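Local coordinates for protein putative arsenate reductase (Streptococcus mutans UA159, PDB 3FZ4) that probably reduces arsenate to arsenite as a thioredoxin-like protein of the ArsC family, at residues A[38-42]-A[43-47]. The protein carries 1 engineered substitution. Numbering follows the deposited sequence.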
# COMPACT_ATOMS: atom_id res chain seq x y z
N ASN A 38 -11.87 -1.84 1.13
CA ASN A 38 -11.55 -2.98 0.30
C ASN A 38 -10.05 -3.23 0.23
O ASN A 38 -9.44 -3.11 -0.83
CB ASN A 38 -12.15 -2.77 -1.10
CG ASN A 38 -13.66 -2.61 -1.06
OD1 ASN A 38 -14.37 -3.53 -0.67
ND2 ASN A 38 -14.15 -1.44 -1.45
N PRO A 39 -9.43 -3.54 1.38
CA PRO A 39 -7.98 -3.71 1.37
C PRO A 39 -7.57 -4.90 0.51
O PRO A 39 -8.37 -5.82 0.28
CB PRO A 39 -7.65 -3.99 2.84
CG PRO A 39 -8.89 -4.47 3.44
CD PRO A 39 -10.00 -3.76 2.73
N PRO A 40 -6.32 -4.92 0.04
CA PRO A 40 -5.84 -6.10 -0.70
C PRO A 40 -5.92 -7.39 0.12
O PRO A 40 -5.83 -7.38 1.35
CB PRO A 40 -4.39 -5.76 -1.04
CG PRO A 40 -4.02 -4.68 -0.06
CD PRO A 40 -5.26 -3.95 0.31
N ALA A 41 -6.08 -8.51 -0.58
CA ALA A 41 -6.18 -9.81 0.06
C ALA A 41 -4.87 -10.21 0.72
O ALA A 41 -3.79 -9.82 0.27
CB ALA A 41 -6.56 -10.84 -0.98
N ALA A 42 -4.97 -11.02 1.75
CA ALA A 42 -3.80 -11.45 2.48
C ALA A 42 -2.84 -12.19 1.60
O ALA A 42 -1.65 -12.00 1.72
CB ALA A 42 -4.22 -12.31 3.70
N SER A 43 -3.33 -13.07 0.71
CA SER A 43 -2.40 -13.80 -0.15
C SER A 43 -1.60 -12.86 -1.05
O SER A 43 -0.42 -13.10 -1.34
CB SER A 43 -3.18 -14.78 -1.03
OG SER A 43 -4.07 -14.07 -1.91
N LEU A 44 -2.27 -11.81 -1.52
CA LEU A 44 -1.63 -10.81 -2.39
C LEU A 44 -0.59 -10.02 -1.60
O LEU A 44 0.54 -9.86 -2.06
CB LEU A 44 -2.72 -9.90 -2.94
CG LEU A 44 -2.28 -8.77 -3.87
CD1 LEU A 44 -1.42 -9.32 -4.95
CD2 LEU A 44 -3.46 -7.97 -4.40
N ILE A 45 -0.95 -9.56 -0.41
CA ILE A 45 0.00 -8.84 0.43
C ILE A 45 1.19 -9.76 0.72
O ILE A 45 2.34 -9.32 0.67
CB ILE A 45 -0.65 -8.40 1.75
CG1 ILE A 45 -1.78 -7.39 1.47
CG2 ILE A 45 0.42 -7.80 2.67
CD1 ILE A 45 -2.62 -7.09 2.68
N ARG A 46 0.92 -11.03 1.02
CA ARG A 46 2.02 -11.94 1.30
C ARG A 46 3.00 -12.03 0.13
O ARG A 46 4.20 -12.05 0.34
CB ARG A 46 1.44 -13.32 1.65
CG ARG A 46 2.51 -14.38 1.84
CD ARG A 46 3.30 -14.18 3.11
NE ARG A 46 4.26 -15.27 3.30
CZ ARG A 46 3.96 -16.52 3.67
NH1 ARG A 46 2.71 -16.88 3.97
NH2 ARG A 46 4.94 -17.40 3.78
N ASN A 47 2.47 -12.07 -1.09
CA ASN A 47 3.34 -12.11 -2.25
C ASN A 47 4.23 -10.87 -2.33
O ASN A 47 5.41 -10.98 -2.61
CB ASN A 47 2.55 -12.28 -3.53
CG ASN A 47 3.40 -12.76 -4.68
OD1 ASN A 47 3.92 -13.87 -4.65
ND2 ASN A 47 3.54 -11.92 -5.70
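The carbonyl oxygen of A42 takes the backbone N-H of R46 at 2.8 Å between O and N. One residue earlier, A41 O receives I45 N at 2.9 Å. These are the opening i to i+4 bonds of helix 42-51, and the bond from N47 N to S43 O carries the ladder on. A41, with extended backbone angles, holds the N-cap position, and its carbonyl is fringed by carbon: L44 CB and I45 CG1 each lie 3.4 Å from A41 O.

Ahead of the cap, the ring of P40 turns back onto the first turn. Its CG rests 3.8 Å from I45 CG1, the two buried side chains crossing at a slant. With I45 CG1 placed beside its backbone N (chi1 -64°) and the chain then extended, CD1 runs back toward the loop and ends 3.5 Å from P40 O. The leucine flanks the same ring, L44 CD2 meeting P40 CB at 4.1 Å; here chi1 of 180° swings the branch away from the backbone N.

On the side facing helix 81-90, A42 touches A89, I45 packs on L88, and R46 lies against L81 and A85 while its guanidinium pairs with E50. With no side-chain cap at A41, the apolar pairing of P40 just before the N-cap with I45 four residues after it is a hydrophobic staple at the N-terminus of helix 42-51, where the loop after strand 30-34 enters the helix in this ArsC-family protein of the thioredoxin clan.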